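Local coordinates for protein NAGD (Escherichia coli, PDB 2C4N), which dephosphorylates nucleotides and probably other phosphate esters, as a magnesium-dependent phosphatase of the HAD superfamily, at residues Val134-Phe140 and Ile163-Arg169; Ala87-Gly91 and Asp125-Ala130. All blocks are in the same frame, centred on the assembly; numbering follows the deposited sequence.

Interaction 1: Val134-Phe140 and Ile163-Arg169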
# COMPACT_ATOMS: atom_id res chain seq x y z
N VAL A 134 -12.41 15.96 6.74
CA VAL A 134 -12.42 14.50 6.75
C VAL A 134 -11.81 13.99 8.04
O VAL A 134 -12.34 13.07 8.66
CB VAL A 134 -11.64 13.93 5.53
CG1 VAL A 134 -11.51 12.41 5.65
CG2 VAL A 134 -12.37 14.28 4.24
N ALA A 135 -10.70 14.59 8.45
CA ALA A 135 -10.04 14.19 9.68
C ALA A 135 -10.97 14.39 10.87
O ALA A 135 -10.87 13.66 11.86
CB ALA A 135 -8.77 14.99 9.87
N ASN A 136 -11.82 15.38 10.80
CA ASN A 136 -12.81 15.65 11.80
C ASN A 136 -14.14 14.95 11.70
O ASN A 136 -15.07 15.32 12.35
CB ASN A 136 -12.95 17.15 12.07
CG ASN A 136 -11.80 17.70 12.85
OD1 ASN A 136 -11.77 17.57 14.05
ND2 ASN A 136 -10.89 18.33 12.20
N GLY A 137 -14.20 13.92 10.90
CA GLY A 137 -15.43 13.15 10.76
C GLY A 137 -16.40 13.37 9.61
O GLY A 137 -17.44 12.72 9.56
N ALA A 138 -16.08 14.27 8.69
CA ALA A 138 -16.99 14.50 7.57
C ALA A 138 -17.05 13.25 6.69
O ALA A 138 -16.05 12.54 6.54
CB ALA A 138 -16.52 15.69 6.76
N ARG A 139 -18.21 12.98 6.11
CA ARG A 139 -18.35 11.82 5.22
C ARG A 139 -17.62 12.12 3.91
O ARG A 139 -17.96 13.06 3.19
CB ARG A 139 -19.84 11.52 5.00
CG ARG A 139 -20.54 11.10 6.31
CD ARG A 139 -22.06 11.05 6.18
NE ARG A 139 -22.52 10.03 5.24
CZ ARG A 139 -23.80 9.74 5.03
NH1 ARG A 139 -24.74 10.39 5.69
NH2 ARG A 139 -24.13 8.80 4.15
N PHE A 140 -16.60 11.31 3.63
CA PHE A 140 -15.72 11.45 2.47
C PHE A 140 -16.20 10.69 1.22
O PHE A 140 -16.13 9.46 1.17
CB PHE A 140 -14.32 10.99 2.91
CG PHE A 140 -13.19 11.40 2.01
CD1 PHE A 140 -13.35 12.38 1.02
CD2 PHE A 140 -11.93 10.82 2.17
CE1 PHE A 140 -12.27 12.77 0.21
CE2 PHE A 140 -10.85 11.20 1.38
CZ PHE A 140 -11.01 12.17 0.40
N ILE A 163 -5.48 14.57 0.22
CA ILE A 163 -6.47 14.60 1.29
C ILE A 163 -6.41 13.31 2.11
O ILE A 163 -6.47 13.34 3.34
CB ILE A 163 -7.90 14.77 0.72
CG1 ILE A 163 -7.99 16.11 -0.03
CG2 ILE A 163 -8.93 14.71 1.83
CD1 ILE A 163 -9.18 16.23 -0.97
N GLU A 164 -6.27 12.18 1.43
CA GLU A 164 -6.17 10.88 2.09
C GLU A 164 -4.89 10.79 2.93
O GLU A 164 -4.90 10.30 4.05
CB GLU A 164 -6.16 9.74 1.06
CG GLU A 164 -7.37 9.69 0.15
CD GLU A 164 -7.29 8.58 -0.87
OE1 GLU A 164 -7.38 7.40 -0.49
OE2 GLU A 164 -7.14 8.89 -2.07
N LYS A 165 -3.79 11.27 2.36
CA LYS A 165 -2.49 11.25 3.02
C LYS A 165 -2.50 12.01 4.35
O LYS A 165 -1.99 11.53 5.36
CB LYS A 165 -1.43 11.87 2.10
CG LYS A 165 -0.11 11.13 2.06
CD LYS A 165 -0.32 9.73 1.51
CE LYS A 165 0.88 9.26 0.69
NZ LYS A 165 0.57 8.03 -0.10
N ILE A 166 -3.11 13.19 4.34
CA ILE A 166 -3.18 14.04 5.53
C ILE A 166 -4.18 13.52 6.56
O ILE A 166 -3.87 13.46 7.75
CB ILE A 166 -3.58 15.49 5.15
CG1 ILE A 166 -2.52 16.09 4.22
CG2 ILE A 166 -3.73 16.34 6.42
CD1 ILE A 166 -2.91 17.43 3.62
N SER A 167 -5.37 13.14 6.11
CA SER A 167 -6.41 12.67 7.02
C SER A 167 -6.30 11.22 7.44
O SER A 167 -6.82 10.83 8.48
CB SER A 167 -7.79 12.88 6.39
OG SER A 167 -7.97 12.03 5.27
N GLY A 168 -5.62 10.41 6.63
CA GLY A 168 -5.48 9.01 6.94
C GLY A 168 -6.75 8.24 6.62
O GLY A 168 -6.92 7.10 7.08
N ARG A 169 -7.64 8.84 5.84
CA ARG A 169 -8.89 8.20 5.47
C ARG A 169 -9.09 8.16 3.96
O ARG A 169 -8.60 9.03 3.24
CB ARG A 169 -10.07 8.92 6.13
CG ARG A 169 -10.10 8.85 7.64
CD ARG A 169 -11.28 9.62 8.18
NE ARG A 169 -12.54 9.04 7.72
CZ ARG A 169 -13.68 9.71 7.58
NH1 ARG A 169 -13.73 11.00 7.87
NH2 ARG A 169 -14.77 9.08 7.17
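The ring of Phe-140 meets Arg-169 O at its edge, in plane, with the oxygen 3.6 Å from Phe-140 CE2; Val-134 CG2, of its own segment, lies on one face, offset toward the rim. Glu-164 CG also sits at the edge, while Ile-163 CG2 comes in obliquely, 3.6 Å from Phe-140 CZ. The second flat group is the Arg-169 guanidinium, turned by a bend at chi3 (62°) onto two carbonyls. Arg-169 NH1 donates bent hydrogen bonds to both: to Val-134 O (2.6 Å, 142° at the hydrogen), in the guanidinium plane, and to Ala-138 O (3.1 Å), 20° out of it. Arg-169 CD rests 3.8 Å from Val-134 CG1. Beside it, Ser-167 OG stands 3.6 Å from Val-134 CG1 and closes an ST turn with Arg-169 N.

Val-134 O accepts again from Gly-137 N, on the opposite face of its plane, in the Schellman motif ending helix 124-135. Arg-169 NH2 adds a weak bond to Ser-232 O of the second subunit. Arg-169 O is buried without a polar partner. The positive charge thus sits on one carbonyl of the helix's last turn and one of the following loop, where the helix dipole would probably favour it.

Interaction 2: Ala87-Gly91 and Asp125-Ala130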
# COMPACT_ATOMS: atom_id res chain seq x y z
N ALA A 87 -22.35 20.27 2.29
CA ALA A 87 -21.12 19.66 1.82
C ALA A 87 -20.05 20.64 1.40
O ALA A 87 -20.34 21.72 0.88
CB ALA A 87 -21.43 18.73 0.64
N TYR A 88 -18.80 20.27 1.65
CA TYR A 88 -17.68 21.08 1.22
C TYR A 88 -17.29 20.35 -0.06
O TYR A 88 -16.98 19.16 -0.03
CB TYR A 88 -16.53 21.06 2.22
CG TYR A 88 -15.30 21.75 1.68
CD1 TYR A 88 -14.17 21.02 1.32
CD2 TYR A 88 -15.30 23.13 1.45
CE1 TYR A 88 -13.06 21.65 0.75
CE2 TYR A 88 -14.20 23.76 0.88
CZ TYR A 88 -13.09 23.01 0.53
OH TYR A 88 -12.01 23.64 -0.06
N VAL A 89 -17.33 21.06 -1.19
CA VAL A 89 -17.03 20.43 -2.46
C VAL A 89 -15.74 20.88 -3.11
O VAL A 89 -15.44 22.08 -3.19
CB VAL A 89 -18.19 20.65 -3.46
CG1 VAL A 89 -17.88 19.96 -4.79
CG2 VAL A 89 -19.49 20.12 -2.88
N VAL A 90 -14.96 19.91 -3.55
CA VAL A 90 -13.71 20.16 -4.25
C VAL A 90 -14.06 19.73 -5.67
O VAL A 90 -13.92 18.57 -6.04
CB VAL A 90 -12.56 19.28 -3.71
CG1 VAL A 90 -11.30 19.49 -4.56
CG2 VAL A 90 -12.27 19.63 -2.25
N GLY A 91 -14.55 20.68 -6.46
CA GLY A 91 -14.93 20.36 -7.82
C GLY A 91 -15.55 21.58 -8.47
O GLY A 91 -15.62 22.63 -7.85
N ASP A 125 -5.18 25.26 -0.42
CA ASP A 125 -6.28 25.59 0.48
C ASP A 125 -7.40 24.55 0.47
O ASP A 125 -7.91 24.17 1.52
CB ASP A 125 -6.86 26.97 0.14
CG ASP A 125 -5.88 28.09 0.43
OD1 ASP A 125 -5.42 28.20 1.59
OD2 ASP A 125 -5.58 28.87 -0.50
N MET A 126 -7.78 24.08 -0.71
CA MET A 126 -8.82 23.07 -0.83
C MET A 126 -8.37 21.76 -0.20
O MET A 126 -9.14 21.11 0.52
CB MET A 126 -9.17 22.83 -2.30
CG MET A 126 -9.91 23.97 -2.97
SD MET A 126 -10.42 23.51 -4.63
CE MET A 126 -10.41 25.10 -5.45
N MET A 127 -7.13 21.37 -0.46
CA MET A 127 -6.61 20.13 0.11
C MET A 127 -6.63 20.23 1.63
O MET A 127 -7.00 19.29 2.32
CB MET A 127 -5.17 19.89 -0.37
CG MET A 127 -4.62 18.52 0.02
SD MET A 127 -2.84 18.33 -0.21
CE MET A 127 -2.68 18.57 -1.97
N HIS A 128 -6.22 21.40 2.13
CA HIS A 128 -6.18 21.66 3.56
C HIS A 128 -7.56 21.53 4.20
O HIS A 128 -7.75 20.78 5.15
CB HIS A 128 -5.62 23.07 3.81
CG HIS A 128 -5.69 23.51 5.24
ND1 HIS A 128 -5.94 24.82 5.60
CD2 HIS A 128 -5.53 22.83 6.39
CE1 HIS A 128 -5.94 24.92 6.91
NE2 HIS A 128 -5.70 23.72 7.42
N LYS A 129 -8.53 22.28 3.67
CA LYS A 129 -9.88 22.24 4.22
C LYS A 129 -10.51 20.86 4.13
O LYS A 129 -11.10 20.38 5.09
CB LYS A 129 -10.78 23.25 3.51
CG LYS A 129 -10.41 24.71 3.75
CD LYS A 129 -11.52 25.60 3.22
CE LYS A 129 -11.11 27.06 3.18
NZ LYS A 129 -12.21 27.90 2.61
N ALA A 130 -10.38 20.22 2.97
CA ALA A 130 -10.94 18.89 2.78
C ALA A 130 -10.33 17.92 3.79
O ALA A 130 -11.04 17.14 4.42
CB ALA A 130 -10.68 18.40 1.35
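Tyr-88 and Val-90 point from an outer strand of the cap domain's parallel sheet toward helix 124-135, the crossover helix between strands 105-116 and 139-142. This is helix-on-sheet packing of an alpha/beta fold: the segment axes come within 9.3 Å and run roughly antiparallel, at 146°.

The aromatic contacts belong to Tyr-88. The ring reaches the helix backbone because chi1, at 172°, swings CG opposite the backbone N; Lys-129 CB approaches obliquely, 3.8 Å from Tyr-88 CZ, and Met-126 O lies near the ring plane at its edge. The hydroxyl abuts the start of the Met-126 side chain, with Tyr-88 OH 3.6 Å from Met-126 CG. Outside the two segments, the ring also meets that of Phe-133, one turn on from Lys-129.

Aliphatic packing centres on Val-90, whose branches divide the work: CG1 faces Met-126 SD and CG2 faces Ala-130 CB, both at 4.1 Å.

The charged contribution is indirect. Lys-129 runs extended across the tyrosine, Lys-129 CD 4.0 Å from Tyr-88 CE2, and its NZ makes a salt bridge with Asp-108.

Replacing Tyr-88 by an alanine is likely to open a gap between strand and helix, leaving the methylene chain of Lys-129 without its aromatic neighbour and Phe-133 without its ring partner. The tightest approach is at the phenol end, where Tyr-88 OH stands 3.3 Å from Met-126 CA.

How the interactions relate
From the N terminus, strand 86-90 comes first. The chain then passes through helix 94-101 and strand 105-116 before helix 124-135 folds back on it, so interaction 2 closes a loop of 33 residues. Interaction 1 opens afterwards, at the C-terminal end of that same helix, and closes over 22 residues when helix 156-167 and its exit return to it and to strand 139-142. The two are in series, neither nested nor crossed. Helix 124-135 joins them, tied to an outer strand by one and to the next helix by the other. They touch directly, with Ile-163 CD1 3.5 Å from Ala-130 CB, and both border the third subunit.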